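Local coordinates for epidermin biosynthesis protein EpiD (PDB 3QJG) that binds flavin mononucleotide and probably acts in making the lantibiotic epidermin by oxidatively decarboxylating the C-terminal cysteine of the precursor peptide, at residues A74-A85 against I105-F116; S87-N95 against V128-L136. One frame throughout, in Å; residues are numbered along the deposited sequence.

Contact 1. Residues A74-A85 against I105-F116; sequences ANKHDKIIILPA and ICHTAFEKLSIF
Lys-112 lays its side chain, extended beyond CG, past the carbonyls of Asp-78 and His-77 to Ala-74 of helix 70-75. NZ meets His-77 O nearly along the C=O axis at 2.6 Å. It comes to Ala-74 O at 2.8 Å from above the carbonyl plane, while His-77 N takes the same oxygen from the opposite face. A water bonded to Asn-75 OD1 is a third partner of NZ. Three oxygens thus grip the ammonium group.

Beyond the lysine, strands 79-82 and 113-116 run parallel at 22°. Ile-80, Leu-113, Ile-82 and Ile-115 share one face. With its CG1 beside the backbone N (chi1 -57°), Ile-80 sends CD1 to Ala-109 CB and crosses Ile-105 at about a right angle. Its other branch, CG2, meets Leu-113 CD1 at 3.6 Å. Ile-82 lies side by side with Ile-115, and its CD1 also touches Cys-106 SG.

On the other face sits the Phe-116 ring. Leu-83 CD1 lies over it in a CH-pi contact, 4.0 Å from the centroid. Ile-81 CB meets its edge in plane, at CE2. Val-171 covers this group from helix 168-174.

The arrangement is two neighbouring parallel strands joined through helices 87-94 and 101-107, a crossover of the kind found in Rossmann-like flavoproteins.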
# COMPACT_ATOMS: atom_id res chain seq x y z
N ALA A 74 -4.93 34.72 -8.19
CA ALA A 74 -5.08 35.66 -9.29
C ALA A 74 -4.76 37.09 -8.84
O ALA A 74 -3.99 37.77 -9.52
CB ALA A 74 -6.50 35.58 -9.98
N ASN A 75 -5.27 37.52 -7.68
CA ASN A 75 -5.09 38.91 -7.20
C ASN A 75 -3.67 39.26 -6.83
O ASN A 75 -3.32 40.44 -6.76
CB ASN A 75 -5.90 39.16 -5.93
CG ASN A 75 -7.38 39.09 -6.16
OD1 ASN A 75 -7.88 39.07 -7.32
ND2 ASN A 75 -8.11 39.04 -5.05
N LYS A 76 -2.89 38.25 -6.52
CA LYS A 76 -1.46 38.42 -6.24
C LYS A 76 -0.65 38.69 -7.54
O LYS A 76 0.52 39.07 -7.49
CB LYS A 76 -0.99 37.11 -5.58
CG LYS A 76 0.41 37.11 -5.06
CD LYS A 76 0.69 35.80 -4.41
CE LYS A 76 2.15 35.47 -4.52
NZ LYS A 76 2.93 36.03 -3.43
N HIS A 77 -1.25 38.47 -8.71
CA HIS A 77 -0.51 38.61 -9.95
C HIS A 77 -1.04 39.71 -10.90
O HIS A 77 -2.24 39.89 -11.12
CB HIS A 77 -0.41 37.28 -10.67
CG HIS A 77 0.22 36.19 -9.85
ND1 HIS A 77 -0.51 35.34 -9.04
CD2 HIS A 77 1.51 35.79 -9.75
CE1 HIS A 77 0.31 34.49 -8.46
NE2 HIS A 77 1.53 34.73 -8.88
N ASP A 78 -0.10 40.47 -11.44
CA ASP A 78 -0.40 41.51 -12.37
C ASP A 78 -0.57 40.90 -13.73
O ASP A 78 -1.37 41.36 -14.50
CB ASP A 78 0.73 42.50 -12.37
CG ASP A 78 0.96 43.07 -11.00
OD1 ASP A 78 0.19 43.96 -10.61
OD2 ASP A 78 1.85 42.57 -10.29
N LYS A 79 0.21 39.86 -14.03
CA LYS A 79 0.14 39.24 -15.36
C LYS A 79 0.02 37.77 -15.14
O LYS A 79 0.67 37.25 -14.23
CB LYS A 79 1.40 39.55 -16.22
CG LYS A 79 1.64 41.02 -16.46
CD LYS A 79 0.47 41.68 -17.21
CE LYS A 79 0.71 43.18 -17.50
NZ LYS A 79 -0.38 43.70 -18.37
N ILE A 80 -0.84 37.13 -15.92
CA ILE A 80 -0.95 35.73 -15.95
C ILE A 80 -0.79 35.30 -17.37
O ILE A 80 -1.49 35.84 -18.30
CB ILE A 80 -2.34 35.22 -15.41
CG1 ILE A 80 -2.50 35.78 -13.98
CG2 ILE A 80 -2.41 33.71 -15.50
CD1 ILE A 80 -3.77 35.47 -13.25
N ILE A 81 0.11 34.32 -17.57
CA ILE A 81 0.41 33.80 -18.89
C ILE A 81 0.19 32.29 -18.98
O ILE A 81 0.53 31.54 -18.08
CB ILE A 81 1.81 34.17 -19.38
CG1 ILE A 81 2.96 33.40 -18.73
CG2 ILE A 81 2.14 35.71 -19.16
CD1 ILE A 81 4.28 33.76 -19.40
N ILE A 82 -0.39 31.82 -20.08
CA ILE A 82 -0.39 30.40 -20.30
C ILE A 82 0.71 30.05 -21.33
O ILE A 82 0.64 30.42 -22.52
CB ILE A 82 -1.77 29.89 -20.73
CG1 ILE A 82 -2.87 30.52 -19.87
CG2 ILE A 82 -1.81 28.39 -20.61
CD1 ILE A 82 -4.24 30.11 -20.23
N LEU A 83 1.74 29.35 -20.87
CA LEU A 83 2.91 29.06 -21.70
C LEU A 83 3.59 27.76 -21.27
O LEU A 83 4.08 27.67 -20.12
CB LEU A 83 3.93 30.21 -21.63
CG LEU A 83 4.99 30.14 -22.73
CD1 LEU A 83 5.66 31.47 -23.00
CD2 LEU A 83 6.02 29.06 -22.43
N PRO A 84 3.60 26.74 -22.14
CA PRO A 84 2.88 26.58 -23.43
C PRO A 84 1.40 26.35 -23.19
O PRO A 84 1.05 25.68 -22.21
CB PRO A 84 3.46 25.31 -24.00
CG PRO A 84 3.96 24.53 -22.75
CD PRO A 84 4.40 25.55 -21.80
N ALA A 85 0.56 26.79 -24.12
CA ALA A 85 -0.85 26.70 -24.02
C ALA A 85 -1.27 25.66 -25.01
O ALA A 85 -1.04 25.87 -26.21
CB ALA A 85 -1.55 28.06 -24.38
N ILE A 105 -8.14 29.87 -11.97
CA ILE A 105 -7.35 31.06 -11.96
C ILE A 105 -7.52 31.90 -13.22
O ILE A 105 -7.79 33.09 -13.09
CB ILE A 105 -5.88 30.79 -11.70
CG1 ILE A 105 -5.70 30.18 -10.32
CG2 ILE A 105 -5.07 32.11 -11.69
CD1 ILE A 105 -4.29 29.53 -10.09
N CYS A 106 -7.51 31.27 -14.41
CA CYS A 106 -7.59 32.02 -15.67
C CYS A 106 -9.01 32.57 -15.93
O CYS A 106 -9.22 33.69 -16.44
CB CYS A 106 -7.04 31.18 -16.85
SG CYS A 106 -5.26 30.75 -16.66
N HIS A 107 -10.00 31.78 -15.54
CA HIS A 107 -11.40 32.20 -15.56
C HIS A 107 -11.66 33.48 -14.74
O HIS A 107 -12.47 34.29 -15.10
CB HIS A 107 -12.25 31.06 -15.01
CG HIS A 107 -13.70 31.28 -15.16
ND1 HIS A 107 -14.31 31.29 -16.39
CD2 HIS A 107 -14.67 31.51 -14.24
CE1 HIS A 107 -15.61 31.48 -16.22
NE2 HIS A 107 -15.85 31.61 -14.93
N THR A 108 -10.93 33.67 -13.67
CA THR A 108 -11.14 34.76 -12.76
C THR A 108 -10.42 36.06 -13.21
O THR A 108 -10.57 37.13 -12.59
CB THR A 108 -10.65 34.29 -11.37
OG1 THR A 108 -11.30 33.04 -11.04
CG2 THR A 108 -10.93 35.34 -10.27
N ALA A 109 -9.63 35.98 -14.29
CA ALA A 109 -8.64 37.04 -14.51
C ALA A 109 -8.32 37.29 -15.98
O ALA A 109 -7.16 37.52 -16.34
CB ALA A 109 -7.42 36.71 -13.76
N PHE A 110 -9.35 37.22 -16.85
CA PHE A 110 -9.18 37.42 -18.27
C PHE A 110 -8.43 38.70 -18.66
O PHE A 110 -7.59 38.67 -19.56
CB PHE A 110 -10.56 37.52 -18.91
CG PHE A 110 -11.14 36.24 -19.35
CD1 PHE A 110 -10.77 35.06 -18.80
CD2 PHE A 110 -12.16 36.22 -20.35
CE1 PHE A 110 -11.29 33.88 -19.20
CE2 PHE A 110 -12.69 35.03 -20.75
CZ PHE A 110 -12.28 33.87 -20.21
N GLU A 111 -8.75 39.79 -17.97
CA GLU A 111 -8.12 41.10 -18.12
C GLU A 111 -6.62 41.06 -17.84
O GLU A 111 -5.90 42.00 -18.22
CB GLU A 111 -8.82 42.17 -17.25
CG GLU A 111 -8.32 42.27 -15.77
CD GLU A 111 -8.89 41.17 -14.83
OE1 GLU A 111 -9.80 40.39 -15.25
OE2 GLU A 111 -8.43 41.09 -13.64
N LYS A 112 -6.13 39.97 -17.22
CA LYS A 112 -4.70 39.86 -16.94
C LYS A 112 -3.99 38.81 -17.75
O LYS A 112 -2.84 38.53 -17.47
CB LYS A 112 -4.48 39.49 -15.48
CG LYS A 112 -5.19 40.31 -14.47
CD LYS A 112 -4.85 39.77 -13.06
CE LYS A 112 -5.08 40.79 -12.02
NZ LYS A 112 -4.84 40.17 -10.74
N LEU A 113 -4.67 38.21 -18.74
CA LEU A 113 -4.29 36.92 -19.23
C LEU A 113 -3.81 36.92 -20.66
O LEU A 113 -4.47 37.47 -21.56
CB LEU A 113 -5.48 35.97 -19.09
CG LEU A 113 -5.31 34.53 -19.57
CD1 LEU A 113 -4.53 33.88 -18.42
CD2 LEU A 113 -6.70 33.95 -19.85
N SER A 114 -2.66 36.26 -20.85
CA SER A 114 -1.96 36.17 -22.14
C SER A 114 -1.75 34.70 -22.40
O SER A 114 -1.27 34.00 -21.53
CB SER A 114 -0.58 36.82 -22.09
OG SER A 114 -0.66 38.22 -21.99
N ILE A 115 -2.07 34.27 -23.62
CA ILE A 115 -1.97 32.88 -24.04
C ILE A 115 -0.91 32.79 -25.15
O ILE A 115 -0.93 33.59 -26.09
CB ILE A 115 -3.35 32.36 -24.52
CG1 ILE A 115 -4.34 32.36 -23.34
CG2 ILE A 115 -3.20 30.97 -25.10
CD1 ILE A 115 -5.83 32.05 -23.69
N PHE A 116 0.05 31.87 -24.99
CA PHE A 116 1.07 31.51 -25.96
C PHE A 116 0.81 30.11 -26.48
O PHE A 116 1.29 29.14 -25.91
CB PHE A 116 2.43 31.60 -25.31
CG PHE A 116 2.77 32.96 -24.84
CD1 PHE A 116 3.47 33.84 -25.66
CD2 PHE A 116 2.40 33.39 -23.58
CE1 PHE A 116 3.79 35.11 -25.20
CE2 PHE A 116 2.77 34.67 -23.09
CZ PHE A 116 3.45 35.52 -23.90
O HOH W 1 -7.15 39.18 -9.89

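Contact 2. Residues S87-N95 against V128-L136; sequences SNTINKIAN and VTQNNIRLL. With FMN (flavin mononucleotide), chain M.
Helices 87-94 and 128-136 cross at 54°, with their axes 9.1 Å apart at the closest approach, and the CA atoms come nearest at Ala-94 and Asn-132. Asn-91 and Asn-132 meet at about a right angle, their amide planes 54° apart. Asn-132 ND2 gives a fairly straight bond to Asn-91 OD1 at 2.9 Å. The bond lies in the amide plane of Asn-132 but comes from above the carbonyl plane of Asn-91. A chi1 of -66° sets the Asn-91 amide beside its own backbone N. From there its ND2 makes a weak bond to Thr-129 OG1 (3.4 Å), which also bonds Met-123 O. Asn-95 ND2 turns back to Asn-91 O at 2.7 Å. One water accepts from both Asn-95 ND2 and Asn-132 ND2.

The other side of the crossing is apolar. Leu-136 spreads its two methyls: CD1 touches Ile-90 CG2, and CD2 meets Ile-93 CG2 at 3.7 Å. Ile-133 CD1 packs on the same Ile-90 methyl.

At the start of helix 87-94, Ser-87 N donates to flavin O2 at 2.9 Å. Asn-88 ND2 and Thr-89 OG1 both hold phosphate oxygen O2P.

Asn-91 ND2 bonds Gly-96 O, and Ser-87 OG bonds His-107 NE2, both of a neighbouring subunit. The Asn-91 amide therefore serves both helix pair and subunit interface. The same helix holds the FMN, its ring by a backbone N-H and its phosphate by side chains.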
# COMPACT_ATOMS: atom_id res chain seq x y z
N SER A 87 -4.15 23.31 -26.92
CA SER A 87 -5.46 23.46 -27.45
C SER A 87 -6.59 23.19 -26.43
O SER A 87 -7.59 23.95 -26.39
CB SER A 87 -5.62 22.52 -28.63
OG SER A 87 -6.74 22.90 -29.35
N ASN A 88 -6.46 22.14 -25.59
CA ASN A 88 -7.48 21.84 -24.58
C ASN A 88 -7.70 22.96 -23.64
O ASN A 88 -8.87 23.27 -23.36
CB ASN A 88 -7.08 20.57 -23.78
CG ASN A 88 -7.89 20.35 -22.55
OD1 ASN A 88 -9.02 19.95 -22.63
ND2 ASN A 88 -7.24 20.50 -21.33
N THR A 89 -6.60 23.47 -23.01
CA THR A 89 -6.74 24.56 -22.12
C THR A 89 -7.37 25.81 -22.81
O THR A 89 -8.28 26.41 -22.25
CB THR A 89 -5.42 24.86 -21.42
OG1 THR A 89 -5.13 23.80 -20.48
CG2 THR A 89 -5.43 26.20 -20.72
N ILE A 90 -6.98 26.15 -24.03
CA ILE A 90 -7.54 27.34 -24.71
C ILE A 90 -9.08 27.18 -24.87
O ILE A 90 -9.89 28.10 -24.57
CB ILE A 90 -6.78 27.58 -26.06
CG1 ILE A 90 -5.42 28.21 -25.78
CG2 ILE A 90 -7.58 28.43 -27.11
CD1 ILE A 90 -4.43 28.12 -26.93
N ASN A 91 -9.47 25.98 -25.28
CA ASN A 91 -10.86 25.68 -25.58
C ASN A 91 -11.71 25.54 -24.27
O ASN A 91 -12.92 25.87 -24.23
CB ASN A 91 -10.95 24.45 -26.44
CG ASN A 91 -10.36 24.64 -27.79
OD1 ASN A 91 -10.52 25.70 -28.42
ND2 ASN A 91 -9.64 23.63 -28.26
N LYS A 92 -11.10 25.03 -23.22
CA LYS A 92 -11.75 25.01 -21.92
C LYS A 92 -11.95 26.47 -21.44
O LYS A 92 -13.04 26.84 -20.98
CB LYS A 92 -10.98 24.20 -20.89
CG LYS A 92 -10.99 22.66 -21.05
CD LYS A 92 -11.22 21.94 -19.79
CE LYS A 92 -10.98 20.46 -19.72
NZ LYS A 92 -10.45 20.11 -18.31
N ILE A 93 -10.88 27.28 -21.49
CA ILE A 93 -11.00 28.68 -21.15
C ILE A 93 -12.04 29.43 -22.01
O ILE A 93 -12.84 30.15 -21.46
CB ILE A 93 -9.71 29.43 -21.17
CG1 ILE A 93 -8.72 28.84 -20.14
CG2 ILE A 93 -9.98 30.86 -20.78
CD1 ILE A 93 -7.32 29.25 -20.37
N ALA A 94 -12.05 29.21 -23.33
CA ALA A 94 -12.98 29.90 -24.17
C ALA A 94 -14.35 29.67 -23.58
O ALA A 94 -15.16 30.58 -23.61
CB ALA A 94 -12.90 29.44 -25.65
N ASN A 95 -14.61 28.48 -22.99
CA ASN A 95 -16.00 28.04 -22.59
C ASN A 95 -16.29 28.13 -21.11
O ASN A 95 -17.32 27.71 -20.65
CB ASN A 95 -16.22 26.62 -23.05
CG ASN A 95 -16.41 26.50 -24.52
OD1 ASN A 95 -17.50 26.82 -25.03
ND2 ASN A 95 -15.39 25.97 -25.23
N VAL A 128 -12.88 24.83 -34.36
CA VAL A 128 -13.35 25.02 -33.03
C VAL A 128 -12.31 25.83 -32.34
O VAL A 128 -12.64 26.87 -31.78
CB VAL A 128 -13.60 23.69 -32.33
CG1 VAL A 128 -14.04 23.95 -30.91
CG2 VAL A 128 -14.80 22.91 -33.18
N THR A 129 -11.04 25.40 -32.43
CA THR A 129 -9.96 26.14 -31.79
C THR A 129 -9.90 27.57 -32.36
O THR A 129 -9.72 28.54 -31.64
CB THR A 129 -8.61 25.43 -31.94
OG1 THR A 129 -8.74 24.10 -31.46
CG2 THR A 129 -7.51 26.15 -31.12
N GLN A 130 -10.10 27.70 -33.67
CA GLN A 130 -10.07 29.05 -34.27
C GLN A 130 -11.22 29.91 -33.80
O GLN A 130 -11.09 31.09 -33.75
CB GLN A 130 -10.11 28.99 -35.82
CG GLN A 130 -8.82 28.58 -36.50
CD GLN A 130 -9.07 28.18 -37.95
OE1 GLN A 130 -10.22 27.92 -38.35
NE2 GLN A 130 -8.01 28.14 -38.74
N ASN A 131 -12.39 29.33 -33.55
CA ASN A 131 -13.53 30.13 -33.08
C ASN A 131 -13.29 30.65 -31.62
O ASN A 131 -13.68 31.76 -31.25
CB ASN A 131 -14.75 29.27 -33.01
CG ASN A 131 -15.24 28.86 -34.35
OD1 ASN A 131 -14.81 29.39 -35.37
ND2 ASN A 131 -16.14 27.92 -34.37
N ASN A 132 -12.71 29.77 -30.82
CA ASN A 132 -12.42 30.05 -29.42
C ASN A 132 -11.34 31.07 -29.24
O ASN A 132 -11.43 31.90 -28.33
CB ASN A 132 -12.11 28.73 -28.69
CG ASN A 132 -13.36 27.95 -28.35
OD1 ASN A 132 -14.44 28.51 -28.37
ND2 ASN A 132 -13.22 26.65 -28.02
N ILE A 133 -10.28 31.01 -30.03
CA ILE A 133 -9.27 32.07 -30.03
C ILE A 133 -9.87 33.44 -30.35
O ILE A 133 -9.58 34.41 -29.65
CB ILE A 133 -8.13 31.75 -31.01
CG1 ILE A 133 -7.22 30.66 -30.44
CG2 ILE A 133 -7.33 33.04 -31.38
CD1 ILE A 133 -6.21 31.14 -29.28
N ARG A 134 -10.77 33.52 -31.35
CA ARG A 134 -11.46 34.76 -31.72
C ARG A 134 -12.34 35.33 -30.61
O ARG A 134 -12.33 36.54 -30.39
CB ARG A 134 -12.37 34.53 -32.95
CG ARG A 134 -11.66 34.17 -34.23
CD ARG A 134 -12.64 34.29 -35.43
NE ARG A 134 -13.41 33.05 -35.67
CZ ARG A 134 -13.07 32.10 -36.56
NH1 ARG A 134 -11.97 32.19 -37.31
NH2 ARG A 134 -13.85 31.04 -36.69
N LEU A 135 -13.10 34.44 -29.96
CA LEU A 135 -13.87 34.76 -28.74
C LEU A 135 -12.98 35.20 -27.58
O LEU A 135 -13.25 36.15 -26.84
CB LEU A 135 -14.59 33.50 -28.29
CG LEU A 135 -16.09 33.33 -28.32
CD1 LEU A 135 -16.75 33.56 -29.70
CD2 LEU A 135 -16.45 31.92 -27.70
N LEU A 136 -11.91 34.49 -27.36
CA LEU A 136 -11.01 34.92 -26.28
C LEU A 136 -10.53 36.37 -26.55
O LEU A 136 -10.56 37.24 -25.63
CB LEU A 136 -9.88 33.92 -26.11
CG LEU A 136 -10.25 32.61 -25.39
CD1 LEU A 136 -9.02 31.62 -25.44
CD2 LEU A 136 -10.66 32.83 -23.87
N1 FMN M . -1.32 19.17 -26.72
C2 FMN M . -1.22 20.46 -27.17
O2 FMN M . -2.23 21.13 -27.33
N3 FMN M . -0.01 20.98 -27.48
C4 FMN M . 1.13 20.25 -27.35
O4 FMN M . 2.16 20.79 -27.67
C4A FMN M . 1.07 18.93 -26.91
N5 FMN M . 2.19 18.14 -26.75
C5A FMN M . 2.08 16.88 -26.25
C6 FMN M . 3.20 16.08 -26.14
C7 FMN M . 3.09 14.80 -25.64
C7M FMN M . 4.28 13.91 -25.47
C8 FMN M . 1.83 14.32 -25.27
C8M FMN M . 1.62 12.91 -24.77
C9 FMN M . 0.70 15.10 -25.43
C9A FMN M . 0.81 16.39 -25.92
N10 FMN M . -0.34 17.16 -26.10
C10 FMN M . -0.19 18.42 -26.58
C1' FMN M . -1.73 16.70 -25.76
C2' FMN M . -2.20 17.30 -24.44
O2' FMN M . -1.22 17.08 -23.42
C3' FMN M . -3.54 16.72 -24.17
O3' FMN M . -4.51 17.14 -25.16
C4' FMN M . -4.02 17.09 -22.77
O4' FMN M . -5.35 16.65 -22.57
C5' FMN M . -4.07 18.56 -22.53
O5' FMN M . -4.31 18.72 -21.14
P FMN M . -4.07 20.13 -20.41
O1P FMN M . -4.90 20.11 -19.16
O2P FMN M . -4.48 21.23 -21.33
O3P FMN M . -2.72 20.38 -19.86
O HOH W 2 -16.25 25.90 -28.17

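How the contacts relate
Helix 87-94 of contact 2 follows directly on strand 79-85 of contact 1, and the segments of the two contacts alternate along the chain. Their centres are about 15 Å apart. The apolar side of contact 2 lies on the sheet of contact 1: Ile-90 CG1 is 3.6 Å from Ile-115 CG2, and Leu-136 CD1 is 3.7 Å from Ile-115 CD1. Ile-93 packs on Ile-82 and on Phe-110. Ile-115 thus packs under both helices, while Ile-82 meets helix 87-94. The flavin lies near the end of strand 79-85: the side chain of Pro-84 comes within about 6 Å of it (nearest atoms), and Ser-87, Asn-88 and Thr-89 bind it directly.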